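Local coordinates for eukaryotic translation initiation factor 5A-2 (Arabidopsis thaliana, PDB 3HKS), which promotes translation elongation and termination by binding between the exit and peptidyl sites of stalled ribosomes, notably those halted on polyproline sequences, at residues 103-109 against 120-124; 130-134 against 157-161. The contacts are given in a common frame with arbitrary orientation. Residue numbers count along the deposited sequence, not the author numbering.

Contact 1 (103-109 against 120-124); sequences ITEDGFV and DDLKL. With EDO (1,2-ethanediol), chain F.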
# COMPACT_ATOMS: atom_id res chain seq x y z
N ILE A 103 12.55 -18.46 3.89
CA ILE A 103 11.35 -18.52 4.71
C ILE A 103 11.77 -19.29 5.96
O ILE A 103 12.13 -20.47 5.89
CB ILE A 103 10.15 -19.23 4.00
CG1 ILE A 103 9.80 -18.53 2.68
CG2 ILE A 103 8.94 -19.29 4.92
CD1 ILE A 103 8.86 -19.31 1.79
N THR A 104 11.72 -18.60 7.11
CA THR A 104 12.13 -19.20 8.38
C THR A 104 11.04 -20.15 8.87
O THR A 104 9.90 -20.04 8.44
CB THR A 104 12.42 -18.13 9.45
OG1 THR A 104 11.19 -17.55 9.91
CG2 THR A 104 13.33 -17.03 8.91
N GLU A 105 11.38 -21.06 9.77
CA GLU A 105 10.42 -22.00 10.35
C GLU A 105 9.33 -21.32 11.19
O GLU A 105 8.27 -21.91 11.40
CB GLU A 105 11.10 -23.10 11.19
CG GLU A 105 12.10 -24.00 10.45
CD GLU A 105 11.49 -24.77 9.26
OE1 GLU A 105 10.29 -25.13 9.29
OE2 GLU A 105 12.24 -25.04 8.30
N ASP A 106 9.60 -20.11 11.68
CA ASP A 106 8.58 -19.34 12.40
C ASP A 106 7.82 -18.32 11.53
O ASP A 106 7.07 -17.49 12.04
CB ASP A 106 9.14 -18.69 13.68
CG ASP A 106 10.29 -17.71 13.42
OD1 ASP A 106 10.99 -17.84 12.40
OD2 ASP A 106 10.50 -16.82 14.26
N GLY A 107 8.02 -18.39 10.22
CA GLY A 107 7.15 -17.67 9.30
C GLY A 107 7.65 -16.32 8.85
O GLY A 107 6.92 -15.59 8.21
N PHE A 108 8.89 -15.98 9.19
CA PHE A 108 9.49 -14.75 8.67
C PHE A 108 10.01 -14.98 7.26
O PHE A 108 10.31 -16.10 6.85
CB PHE A 108 10.61 -14.22 9.59
CG PHE A 108 10.09 -13.50 10.82
CD1 PHE A 108 9.76 -12.14 10.76
CD2 PHE A 108 9.95 -14.17 12.04
CE1 PHE A 108 9.29 -11.47 11.89
CE2 PHE A 108 9.49 -13.50 13.18
CZ PHE A 108 9.15 -12.15 13.10
N VAL A 109 10.11 -13.90 6.51
CA VAL A 109 10.56 -13.93 5.14
C VAL A 109 11.85 -13.10 5.05
O VAL A 109 11.96 -12.03 5.67
CB VAL A 109 9.42 -13.44 4.21
CG1 VAL A 109 9.90 -13.11 2.85
CG2 VAL A 109 8.32 -14.52 4.14
N ASP A 120 14.28 -8.47 6.52
CA ASP A 120 13.81 -9.66 7.25
C ASP A 120 12.63 -9.44 8.22
O ASP A 120 12.31 -10.34 9.00
CB ASP A 120 14.96 -10.28 8.05
CG ASP A 120 16.05 -10.86 7.18
OD1 ASP A 120 15.92 -10.85 5.93
OD2 ASP A 120 17.06 -11.34 7.75
N ASP A 121 12.00 -8.26 8.17
CA ASP A 121 10.97 -7.89 9.16
C ASP A 121 9.54 -8.35 8.82
O ASP A 121 8.65 -8.32 9.67
CB ASP A 121 11.01 -6.39 9.48
CG ASP A 121 11.00 -5.49 8.23
OD1 ASP A 121 11.17 -5.97 7.10
OD2 ASP A 121 10.81 -4.27 8.39
N LEU A 122 9.34 -8.79 7.57
CA LEU A 122 8.02 -9.25 7.13
C LEU A 122 7.78 -10.74 7.37
O LEU A 122 8.72 -11.54 7.43
CB LEU A 122 7.81 -8.95 5.64
CG LEU A 122 7.83 -7.49 5.20
CD1 LEU A 122 7.37 -7.40 3.74
CD2 LEU A 122 6.97 -6.63 6.12
N LYS A 123 6.51 -11.08 7.51
CA LYS A 123 6.10 -12.46 7.64
C LYS A 123 5.33 -12.88 6.40
O LYS A 123 5.03 -12.04 5.54
CB LYS A 123 5.26 -12.65 8.91
CG LYS A 123 6.03 -12.24 10.18
CD LYS A 123 5.41 -12.82 11.44
CE LYS A 123 5.76 -14.29 11.61
NZ LYS A 123 5.41 -14.77 12.97
N LEU A 124 5.06 -14.18 6.30
CA LEU A 124 4.26 -14.73 5.21
C LEU A 124 2.88 -14.07 5.19
O LEU A 124 2.28 -13.85 6.24
CB LEU A 124 4.13 -16.25 5.35
CG LEU A 124 5.39 -17.08 5.09
CD1 LEU A 124 5.26 -18.46 5.71
CD2 LEU A 124 5.63 -17.20 3.58
C1 EDO F . 3.78 -8.96 5.96
O1 EDO F . 4.06 -9.21 7.36
C2 EDO F . 2.61 -9.82 5.50
O2 EDO F . 2.07 -9.35 4.26
O HOH W 1 10.97 -9.67 5.17
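Asp120 opens the second segment with a CA-H...O contact, its CA lying 3.4 Å from Val109 O, while its carboxylate is hydrogen-bonded to Ser110. Asp121, salt-bridged to Lys119, places its backbone O near the Phe108 ring edge, 3.9 Å from CE1. Leu122 is held twice at Val109: its O accepts from Val109 N at 2.9 Å, and a water links its N to Val109 O (3.0 and 2.6 Å). With Leu124 N donating to Gly107 O (3.0 Å) as well, Phe108 and Lys123 form a single antiparallel bridge, a non-hydrogen-bonded pair, CA to CA 4.2 Å, beside the type I turn Thr104-Gly107 that joins two antiparallel strands of the OB-fold domain. Lys123 lies over a face of the Phe108 ring: CG makes a CH-pi contact 4.0 Å from the centroid, and NZ an off-centre cation-pi contact at 4.8 Å plus a weak hydrogen bond to Asp106 O (3.3 Å). Leu124 CD1 meets Ile103 CG2 (3.9 Å) and CD2 meets Val109 CG2 (3.8 Å).

Contact 2 (130-134 against 157-161); sequences LTAQM and ICAVK. With EDO (1,2-ethanediol), chain F.
Residues 130-134 are helical (phi near -63°, psi near -44°), with Met134 N hydrogen-bonded to Leu130 O at 3.1 Å. Residues 157-161 form a strand, Cys158 (phi/psi -120/-13°) departing from extended geometry. The segment axes approach to 8.4 Å at 34° between N-to-C directions; the nearest CA pair is Leu130-Val160 (6.2 Å). Helix 128-139, between strands 118-119 and 142-151, thus packs on the curled antiparallel sheet, the usual OB-fold placement of the helix linking the third and fourth strands; the CA-to-CB bonds of Ile157 and Val160 point toward it. Val160 (chi1 t) is central: its CG2 lies 3.5 Å from Met134 CG and 3.9 Å from Leu130 CG, its CG1 3.8 Å from Gln133 CB. Leu130, off-rotamer at chi1 -103° and chi2 25°, brings CD2 to 3.8 Å from Ile157 O. Met134 (m, t, p) carries CE to 4.1 Å from Ile157 CD1. Gln133 OE1 and Val160 O, both acceptors, are 3.3 Å apart but not hydrogen-bonded. At the strand segment's N-terminal end, 1,2-ethanediol O2 accepts a hydrogen bond from Ile157 N at 2.9 Å.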
# COMPACT_ATOMS: atom_id res chain seq x y z
N LEU A 130 -0.83 -16.83 -1.99
CA LEU A 130 0.45 -16.14 -2.01
C LEU A 130 1.49 -16.89 -1.19
O LEU A 130 2.62 -17.04 -1.62
CB LEU A 130 0.29 -14.71 -1.50
CG LEU A 130 0.27 -13.51 -2.47
CD1 LEU A 130 -0.18 -13.84 -3.90
CD2 LEU A 130 -0.54 -12.34 -1.88
N THR A 131 1.09 -17.37 -0.02
CA THR A 131 1.98 -18.12 0.87
C THR A 131 2.40 -19.47 0.28
O THR A 131 3.57 -19.83 0.35
CB THR A 131 1.36 -18.26 2.29
OG1 THR A 131 1.52 -17.01 2.97
CG2 THR A 131 2.03 -19.36 3.13
N ALA A 132 1.45 -20.21 -0.30
CA ALA A 132 1.77 -21.46 -0.95
C ALA A 132 2.71 -21.24 -2.14
O ALA A 132 3.63 -22.04 -2.35
CB ALA A 132 0.50 -22.17 -1.40
N GLN A 133 2.49 -20.18 -2.90
CA GLN A 133 3.39 -19.84 -4.02
C GLN A 133 4.83 -19.59 -3.54
O GLN A 133 5.78 -20.07 -4.18
CB GLN A 133 2.90 -18.59 -4.76
CG GLN A 133 1.73 -18.82 -5.67
CD GLN A 133 1.30 -17.55 -6.37
OE1 GLN A 133 1.93 -17.12 -7.33
NE2 GLN A 133 0.22 -16.95 -5.89
N MET A 134 4.96 -18.85 -2.44
CA MET A 134 6.27 -18.53 -1.86
C MET A 134 6.97 -19.77 -1.34
O MET A 134 8.13 -20.00 -1.66
CB MET A 134 6.15 -17.48 -0.75
CG MET A 134 5.73 -16.12 -1.27
SD MET A 134 5.46 -14.90 0.01
CE MET A 134 7.10 -14.74 0.69
N ILE A 157 2.71 -8.02 1.73
CA ILE A 157 3.09 -8.78 0.54
C ILE A 157 1.84 -8.92 -0.32
O ILE A 157 0.84 -9.47 0.13
CB ILE A 157 3.71 -10.17 0.89
CG1 ILE A 157 5.09 -9.97 1.55
CG2 ILE A 157 3.80 -11.06 -0.37
CD1 ILE A 157 5.67 -11.25 2.27
N CYS A 158 1.89 -8.40 -1.54
CA CYS A 158 0.69 -8.25 -2.36
C CYS A 158 0.74 -9.01 -3.70
O CYS A 158 -0.29 -9.15 -4.37
CB CYS A 158 0.40 -6.74 -2.60
SG CYS A 158 1.70 -5.90 -3.60
N ALA A 159 1.91 -9.50 -4.09
CA ALA A 159 2.05 -10.34 -5.29
C ALA A 159 3.27 -11.26 -5.20
O ALA A 159 4.23 -10.95 -4.51
CB ALA A 159 2.12 -9.50 -6.56
N VAL A 160 3.21 -12.39 -5.90
CA VAL A 160 4.30 -13.35 -5.95
C VAL A 160 4.42 -13.89 -7.37
O VAL A 160 3.42 -14.30 -7.96
CB VAL A 160 4.08 -14.53 -4.96
CG1 VAL A 160 5.21 -15.59 -5.08
CG2 VAL A 160 3.97 -14.02 -3.52
N LYS A 161 5.63 -13.92 -7.91
CA LYS A 161 5.88 -14.57 -9.21
C LYS A 161 7.22 -15.31 -9.22
O LYS A 161 8.15 -14.94 -8.50
CB LYS A 161 5.86 -13.55 -10.35
CG LYS A 161 6.94 -12.48 -10.25
CD LYS A 161 6.90 -11.48 -11.40
CE LYS A 161 7.75 -10.25 -11.08
NZ LYS A 161 8.20 -9.51 -12.29
C1 EDO F . 3.78 -8.96 5.96
O1 EDO F . 4.06 -9.21 7.36
C2 EDO F . 2.61 -9.82 5.50
O2 EDO F . 2.07 -9.35 4.26

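Both contacts belong to the OB-fold domain and lie on the same side of the chain's centre, their own centres about 13 Å apart. They come in series: 103-109 meets 120-124 before helix 128-139 begins, and that helix then packs on strand 154-163, which pairs with strand 142-151. Direct packing joins them: Val109 CG2 is 3.7 Å from Met134 CE, Ile103 CD1 3.6 Å from Met134 O, and Lys123 O 3.4 Å from Ile157 CD1. The Met134 side chain, touching Val109, Ile157, Leu100 and Ile103, lies in an apolar cluster between helix and sheet. One 1,2-ethanediol, probably from the crystallisation liquor, also spans the two, accepting from Lys123 N and Ile157 N.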